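Local coordinates for protein esterase (Uncultured bacterium, PDB 5EGN) that hydrolyses carboxylic esters and degrades N-acyl-homoserine lactones, the signals of bacterial quorum sensing, as an esterase of the alpha/beta hydrolase fold, at residues A[14-19]-A[37-42]; A[33-38]-A[88-93]; A[45-50]-A[82-87]. The protein carries 2 engineered substitutions. All coordinates share one frame; numbering follows the deposited sequence.

Interaction 1. Residues A[14-19]-A[37-42]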
# COMPACT_ATOMS: atom_id res chain seq x y z
N ASP A 14 9.78 6.08 0.21
CA ASP A 14 10.29 4.79 -0.22
C ASP A 14 10.90 4.91 -1.61
O ASP A 14 10.42 5.69 -2.44
CB ASP A 14 9.20 3.72 -0.20
CG ASP A 14 8.92 3.20 1.20
OD1 ASP A 14 9.87 3.09 2.01
OD2 ASP A 14 7.74 2.90 1.49
N SER A 15 11.95 4.14 -1.86
CA SER A 15 12.65 4.19 -3.14
C SER A 15 12.99 2.79 -3.65
O SER A 15 13.72 2.04 -2.99
CB SER A 15 13.93 5.02 -3.01
OG SER A 15 14.73 4.92 -4.18
N TYR A 16 12.46 2.44 -4.82
CA TYR A 16 12.75 1.14 -5.43
C TYR A 16 13.21 1.29 -6.88
O TYR A 16 12.80 2.21 -7.57
CB TYR A 16 11.53 0.22 -5.39
CG TYR A 16 10.94 -0.04 -4.02
CD1 TYR A 16 11.37 -1.12 -3.25
CD2 TYR A 16 9.93 0.77 -3.51
CE1 TYR A 16 10.82 -1.36 -2.00
CE2 TYR A 16 9.39 0.53 -2.26
CZ TYR A 16 9.83 -0.54 -1.51
OH TYR A 16 9.29 -0.77 -0.27
N GLY A 17 14.06 0.38 -7.34
CA GLY A 17 14.45 0.34 -8.74
C GLY A 17 15.44 1.40 -9.19
O GLY A 17 15.90 2.22 -8.39
N GLU A 18 15.76 1.38 -10.49
CA GLU A 18 16.76 2.28 -11.06
C GLU A 18 16.36 2.78 -12.45
O GLU A 18 15.62 2.12 -13.17
CB GLU A 18 18.12 1.57 -11.15
CG GLU A 18 18.77 1.28 -9.81
CD GLU A 18 20.07 0.53 -9.96
OE1 GLU A 18 20.07 -0.55 -10.59
OE2 GLU A 18 21.10 1.02 -9.45
N GLY A 19 16.86 3.96 -12.82
CA GLY A 19 16.57 4.54 -14.12
C GLY A 19 16.05 5.97 -14.04
O GLY A 19 16.48 6.75 -13.19
N PHE A 37 -0.29 -0.05 -6.44
CA PHE A 37 -0.38 -0.69 -7.75
C PHE A 37 0.50 -0.01 -8.80
O PHE A 37 0.68 -0.55 -9.89
CB PHE A 37 -1.82 -0.72 -8.23
CG PHE A 37 -2.73 -1.57 -7.39
CD1 PHE A 37 -2.63 -2.95 -7.41
CD2 PHE A 37 -3.68 -0.98 -6.58
CE1 PHE A 37 -3.47 -3.73 -6.63
CE2 PHE A 37 -4.52 -1.75 -5.80
CZ PHE A 37 -4.42 -3.13 -5.82
N GLN A 38 1.04 1.16 -8.48
CA GLN A 38 1.92 1.87 -9.41
C GLN A 38 3.38 1.66 -9.05
O GLN A 38 4.22 1.45 -9.92
CB GLN A 38 1.60 3.37 -9.42
CG GLN A 38 0.33 3.74 -10.16
CD GLN A 38 -0.93 3.40 -9.38
OE1 GLN A 38 -1.03 3.68 -8.19
NE2 GLN A 38 -1.89 2.78 -10.06
N THR A 39 3.65 1.70 -7.75
CA THR A 39 5.01 1.72 -7.21
C THR A 39 5.93 0.63 -7.77
O THR A 39 7.04 0.93 -8.22
CB THR A 39 4.99 1.58 -5.68
OG1 THR A 39 4.27 2.68 -5.11
CG2 THR A 39 6.40 1.56 -5.12
N PHE A 40 5.47 -0.61 -7.75
CA PHE A 40 6.34 -1.74 -8.07
C PHE A 40 6.39 -2.12 -9.56
O PHE A 40 7.46 -2.51 -10.04
CB PHE A 40 5.93 -2.95 -7.22
CG PHE A 40 6.00 -2.68 -5.74
CD1 PHE A 40 7.20 -2.77 -5.06
CD2 PHE A 40 4.86 -2.31 -5.04
CE1 PHE A 40 7.27 -2.52 -3.71
CE2 PHE A 40 4.93 -2.05 -3.68
CZ PHE A 40 6.13 -2.15 -3.01
N PRO A 41 5.26 -2.04 -10.28
CA PRO A 41 5.41 -2.23 -11.73
C PRO A 41 6.33 -1.20 -12.38
O PRO A 41 7.10 -1.54 -13.27
CB PRO A 41 3.97 -2.09 -12.25
CG PRO A 41 3.14 -2.55 -11.11
CD PRO A 41 3.84 -2.07 -9.88
N PHE A 42 6.25 0.05 -11.92
CA PHE A 42 7.11 1.10 -12.45
C PHE A 42 8.52 1.02 -11.86
O PHE A 42 9.44 1.66 -12.36
CB PHE A 42 6.50 2.48 -12.19
CG PHE A 42 5.38 2.82 -13.12
CD1 PHE A 42 5.65 3.32 -14.39
CD2 PHE A 42 4.06 2.64 -12.75
CE1 PHE A 42 4.62 3.63 -15.25
CE2 PHE A 42 3.03 2.95 -13.61
CZ PHE A 42 3.31 3.45 -14.86
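Tyr-16, at the end of strand 9-16, and Phe-40, just past the short, weakly bonded helix about 37-39, mark the nearest backbone approach of the two segments, their CA atoms 7.5 Å apart, and side chains alone bridge it. The two rings form an edge-to-face pair: CE1 of Phe-40 stands over the centre of one Tyr-16 face, 3.9 Å from Tyr-16 CZ, with the ring centroids 5.1 Å apart and the planes inclined at 52°. A broad, flat tyrosine suits this place because its face can receive a C-H edge. Thr-39 comes in beside it, its CG2 lying 4.0 Å from Tyr-16 CD2. That methyl is anti to its own backbone N, whereas OG1, on the other branch, turns back; threonine thus gives a methyl to the tyrosine and a hydroxyl to the carbonyl O of Trp-35, in the turn just before the helix. The same CG2 also sits over the Phe-40 ring, joining all three side chains in one cluster. On the second subunit, His-168 meets the Phe-40 ring and Ser-173 packs on Tyr-16. Here a short helical connection of the alpha/beta hydrolase fold packs against strand 9-16, antiparallel to its sheet neighbours 3-6 and 47-51, at the interface with the second subunit.

Interaction 2. Residues A[33-38]-A[88-93]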
# COMPACT_ATOMS: atom_id res chain seq x y z
N GLY A 33 0.97 4.72 0.58
CA GLY A 33 0.39 3.41 0.34
C GLY A 33 -0.51 3.40 -0.88
O GLY A 33 -0.53 2.44 -1.64
N ILE A 34 -1.25 4.50 -1.08
CA ILE A 34 -2.17 4.65 -2.21
C ILE A 34 -1.54 4.33 -3.57
O ILE A 34 -2.26 4.07 -4.54
CB ILE A 34 -2.76 6.09 -2.25
CG1 ILE A 34 -4.07 6.12 -3.04
CG2 ILE A 34 -1.75 7.07 -2.82
CD1 ILE A 34 -4.77 7.46 -3.00
N TRP A 35 -0.21 4.34 -3.65
CA TRP A 35 0.47 4.08 -4.92
C TRP A 35 0.89 2.62 -5.09
O TRP A 35 1.75 2.33 -5.93
CB TRP A 35 1.69 4.99 -5.05
CG TRP A 35 1.36 6.45 -5.03
CD1 TRP A 35 1.68 7.35 -4.06
CD2 TRP A 35 0.63 7.18 -6.03
NE1 TRP A 35 1.21 8.59 -4.39
CE2 TRP A 35 0.56 8.51 -5.60
CE3 TRP A 35 0.03 6.83 -7.24
CZ2 TRP A 35 -0.09 9.51 -6.34
CZ3 TRP A 35 -0.60 7.81 -7.98
CH2 TRP A 35 -0.66 9.14 -7.52
N TYR A 36 0.29 1.73 -4.30
CA TYR A 36 0.70 0.32 -4.25
C TYR A 36 0.72 -0.33 -5.63
O TYR A 36 1.65 -1.08 -5.96
CB TYR A 36 -0.21 -0.48 -3.31
CG TYR A 36 0.16 -1.95 -3.24
CD1 TYR A 36 1.33 -2.36 -2.61
CD2 TYR A 36 -0.64 -2.93 -3.83
CE1 TYR A 36 1.69 -3.70 -2.56
CE2 TYR A 36 -0.28 -4.27 -3.78
CZ TYR A 36 0.88 -4.64 -3.15
OH TYR A 36 1.23 -5.97 -3.09
N PHE A 37 -0.29 -0.05 -6.44
CA PHE A 37 -0.38 -0.69 -7.75
C PHE A 37 0.50 -0.01 -8.80
O PHE A 37 0.68 -0.55 -9.89
CB PHE A 37 -1.82 -0.72 -8.23
CG PHE A 37 -2.73 -1.57 -7.39
CD1 PHE A 37 -2.63 -2.95 -7.41
CD2 PHE A 37 -3.68 -0.98 -6.58
CE1 PHE A 37 -3.47 -3.73 -6.63
CE2 PHE A 37 -4.52 -1.75 -5.80
CZ PHE A 37 -4.42 -3.13 -5.82
N GLN A 38 1.04 1.16 -8.48
CA GLN A 38 1.92 1.87 -9.41
C GLN A 38 3.38 1.66 -9.05
O GLN A 38 4.22 1.45 -9.92
CB GLN A 38 1.60 3.37 -9.42
CG GLN A 38 0.33 3.74 -10.16
CD GLN A 38 -0.93 3.40 -9.38
OE1 GLN A 38 -1.03 3.68 -8.19
NE2 GLN A 38 -1.89 2.78 -10.06
N VAL A 88 10.23 12.64 -12.91
CA VAL A 88 8.85 12.62 -13.36
C VAL A 88 7.95 12.75 -12.15
O VAL A 88 8.06 11.98 -11.20
CB VAL A 88 8.52 11.32 -14.12
CG1 VAL A 88 7.01 11.14 -14.24
CG2 VAL A 88 9.19 11.30 -15.48
N PHE A 89 7.05 13.73 -12.16
CA PHE A 89 6.22 13.96 -10.98
C PHE A 89 4.76 13.60 -11.22
O PHE A 89 4.09 14.14 -12.10
CB PHE A 89 6.33 15.41 -10.52
CG PHE A 89 7.69 15.77 -9.98
CD1 PHE A 89 8.05 15.40 -8.70
CD2 PHE A 89 8.60 16.45 -10.76
CE1 PHE A 89 9.29 15.72 -8.20
CE2 PHE A 89 9.85 16.77 -10.27
CZ PHE A 89 10.20 16.41 -8.98
N VAL A 90 4.27 12.66 -10.40
CA VAL A 90 2.89 12.23 -10.45
C VAL A 90 2.16 12.71 -9.19
O VAL A 90 2.37 12.17 -8.10
CB VAL A 90 2.78 10.71 -10.57
CG1 VAL A 90 1.33 10.29 -10.73
CG2 VAL A 90 3.61 10.21 -11.73
N GLY A 91 1.33 13.73 -9.34
CA GLY A 91 0.65 14.33 -8.21
C GLY A 91 -0.85 14.14 -8.20
O GLY A 91 -1.52 14.34 -9.22
N ASN A 92 -1.38 13.75 -7.05
CA ASN A 92 -2.81 13.54 -6.87
C ASN A 92 -3.39 14.57 -5.90
O ASN A 92 -2.93 14.68 -4.76
CB ASN A 92 -3.07 12.12 -6.37
CG ASN A 92 -4.54 11.75 -6.43
OD1 ASN A 92 -4.99 10.87 -5.70
ND2 ASN A 92 -5.29 12.42 -7.30
N SER A 93 -4.39 15.31 -6.35
CA SER A 93 -4.98 16.41 -5.58
C SER A 93 -3.92 17.39 -5.11
O SER A 93 -3.37 18.15 -5.91
CB SER A 93 -5.75 15.87 -4.37
OG SER A 93 -6.14 16.91 -3.50
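Segment 33-38, a 3-10 turn running into a weakly bonded helix about 36-38, lies over strand 87-92 at a full side chain's distance: the closest CA pairs, Ile-34 with Asn-92 and Trp-35 with Val-90, are both 10.1 Å apart. Trp-35 fills most of that gap. With CG anti to its carbonyl carbon (chi1 -61°), the indole extends toward the strand and touches it with the far end of its six-membered ring. CH2 of Trp-35 rests 3.9 Å from CG1 of Val-90, and CZ2 of Trp-35 is 4.0 Å from CB of Asn-92, so the indole bridges two residues that point to the same side of the strand. A long, rigid indole suits a gap of this width, and the end it presents to the strand is hydrocarbon. Val-90 suits a buried strand, being beta-branched and wholly apolar, and its CG1 is the branch that meets the ring. Gly-91, in the strand, and Ser-93, just after it, fit the GxSxG pattern of the nucleophile elbow, the sharp strand-to-helix turn that carries the catalytic nucleophile, a serine in esterases; Ser-93 has a positive phi of 53°, as expected of that strained turn. Asn-92 therefore sits directly before the probable nucleophile. Its CB packs against the indole, while its amide, with a plane 68° from that of the ring, is bonded at ND2 to the carbonyl O of Leu-116 and at OD1 to NE2 of Gln-245, an anchorage that satisfies a buried polar group. Ile-34 adds a loose van der Waals approach of its CD1, 4.4 Å from Asn-92 OD1, and lays CG2 over one face of its neighbour Trp-35. Phe-24 of strand 21-25 also meets the indole.

Interaction 3. Residues A[45-50]-A[82-87]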
# COMPACT_ATOMS: atom_id res chain seq x y z
N THR A 45 11.08 -0.60 -14.35
CA THR A 45 11.67 0.17 -15.44
C THR A 45 12.21 1.52 -14.98
O THR A 45 12.97 2.17 -15.70
CB THR A 45 10.64 0.42 -16.56
OG1 THR A 45 9.46 1.00 -16.01
CG2 THR A 45 10.28 -0.89 -17.25
N ASN A 46 11.81 1.94 -13.78
CA ASN A 46 12.18 3.27 -13.30
C ASN A 46 12.65 3.30 -11.86
O ASN A 46 12.51 2.33 -11.12
CB ASN A 46 10.99 4.22 -13.45
CG ASN A 46 10.59 4.43 -14.89
OD1 ASN A 46 9.83 3.64 -15.46
ND2 ASN A 46 11.09 5.50 -15.50
N HIS A 47 13.22 4.44 -11.47
CA HIS A 47 13.57 4.71 -10.08
C HIS A 47 12.36 5.35 -9.40
O HIS A 47 12.17 6.56 -9.46
CB HIS A 47 14.79 5.63 -10.00
CG HIS A 47 15.23 5.93 -8.61
ND1 HIS A 47 16.23 6.84 -8.32
CD2 HIS A 47 14.82 5.45 -7.41
CE1 HIS A 47 16.41 6.91 -7.02
NE2 HIS A 47 15.57 6.07 -6.44
N VAL A 48 11.54 4.52 -8.75
CA VAL A 48 10.33 5.02 -8.12
C VAL A 48 10.59 5.54 -6.72
O VAL A 48 11.29 4.92 -5.91
CB VAL A 48 9.22 3.94 -8.08
CG1 VAL A 48 8.82 3.53 -9.48
CG2 VAL A 48 9.66 2.73 -7.27
N ILE A 49 10.03 6.72 -6.46
CA ILE A 49 10.14 7.42 -5.20
C ILE A 49 8.75 7.82 -4.74
O ILE A 49 8.11 8.63 -5.39
CB ILE A 49 11.01 8.69 -5.33
CG1 ILE A 49 12.38 8.35 -5.92
CG2 ILE A 49 11.12 9.41 -3.99
CD1 ILE A 49 12.96 9.46 -6.76
N VAL A 50 8.27 7.24 -3.65
CA VAL A 50 6.92 7.56 -3.18
C VAL A 50 7.00 8.25 -1.82
O VAL A 50 7.67 7.75 -0.90
CB VAL A 50 6.05 6.29 -3.10
CG1 VAL A 50 6.83 5.15 -2.46
CG2 VAL A 50 4.76 6.55 -2.36
N LEU A 82 18.48 11.50 -2.31
CA LEU A 82 18.50 10.44 -3.30
C LEU A 82 19.38 10.79 -4.50
O LEU A 82 19.45 10.02 -5.46
CB LEU A 82 17.08 10.12 -3.77
CG LEU A 82 16.17 9.35 -2.80
CD1 LEU A 82 14.76 9.25 -3.35
CD2 LEU A 82 16.73 7.96 -2.52
N LYS A 83 20.04 11.94 -4.42
CA LYS A 83 20.96 12.40 -5.47
C LYS A 83 20.28 12.41 -6.83
O LYS A 83 20.85 11.95 -7.83
CB LYS A 83 22.22 11.52 -5.49
CG LYS A 83 23.04 11.59 -4.21
CD LYS A 83 24.13 10.52 -4.18
CE LYS A 83 24.00 9.63 -2.95
NZ LYS A 83 25.13 8.66 -2.83
N VAL A 84 19.06 12.92 -6.86
CA VAL A 84 18.27 12.98 -8.09
C VAL A 84 18.30 14.38 -8.67
O VAL A 84 17.99 15.36 -7.99
CB VAL A 84 16.81 12.55 -7.84
CG1 VAL A 84 15.96 12.77 -9.08
CG2 VAL A 84 16.75 11.10 -7.39
N ASP A 85 18.67 14.48 -9.94
CA ASP A 85 18.70 15.76 -10.64
C ASP A 85 17.30 16.19 -11.05
O ASP A 85 16.78 17.18 -10.53
CB ASP A 85 19.60 15.69 -11.87
CG ASP A 85 21.07 15.62 -11.51
OD1 ASP A 85 21.39 15.73 -10.31
OD2 ASP A 85 21.91 15.47 -12.42
N ARG A 86 16.70 15.46 -11.97
CA ARG A 86 15.34 15.74 -12.42
C ARG A 86 14.46 14.51 -12.29
O ARG A 86 14.96 13.38 -12.29
CB ARG A 86 15.34 16.22 -13.87
CG ARG A 86 16.16 17.47 -14.13
CD ARG A 86 16.07 17.90 -15.58
NE ARG A 86 16.93 19.05 -15.87
CZ ARG A 86 16.50 20.31 -15.93
NH1 ARG A 86 15.22 20.59 -15.73
NH2 ARG A 86 17.36 21.28 -16.19
N ALA A 87 13.15 14.71 -12.17
CA ALA A 87 12.24 13.59 -11.97
C ALA A 87 10.90 13.77 -12.68
O ALA A 87 10.50 14.88 -13.01
CB ALA A 87 12.02 13.36 -10.48
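Apolar contacts dominate between strand 47-51 and the loop 82-87. Ile-49 and Leu-82 reach toward each other tip to tip: CD1 of Leu-82 lies 3.6 Å from CG1 of Ile-49 and 3.7 Å from its CG2, so a single methyl meets both branches of the isoleucine. With Ile-49 CG2 anti to the backbone N and CG1 beside it, both branches lie against that one methyl. Val-84 runs past Ile-49 in the opposite direction, its CG2 4.2 Å from Ile-49 CD1. Were Ile-49 cut back to an alanine, Leu-82 CD1 would probably lose both branches it rests on, and Val-84 CG2 would keep only its His-47 contact on the strand.

The aromatic contribution comes from His-47, whose CE1 is 4.2 Å from Val-84 CG2 and whose ring has Ile-49 CG1 over one face, toward the rim. Its polar end is engaged with Ser-15, NE2 bonding to OG, which lets histidine serve both an apolar neighbour and a hydroxyl.

Lys-83, the first residue beyond helix 68-81, completes a Schellman motif. With no hydrogen bond crossing between the segments, the loop is held to the strand here by van der Waals fit and the partial burial of apolar groups.

Overall arrangement
The three contacts lie on one central sheet. Interactions 1 and 3, their centres about 9 Å apart, are tied directly: Ser-15 OG to His-47 NE2 at 2.7 Å and Tyr-16 O to Val-48 N at 2.9 Å, both probable hydrogen bonds between neighbouring strands. Interactions 1 and 2, centres about 11 Å apart, share Phe-37 and Gln-38 of the short helix 36-39, and both touch the second subunit. Interactions 2 and 3, about 13 Å between centres, meet where Trp-35 CD1 packs 3.6 Å from Val-50 CG2. Interaction 2 lies nearest the chain's centre and alone includes the probable nucleophile elbow; the other two centres are about 17 Å out.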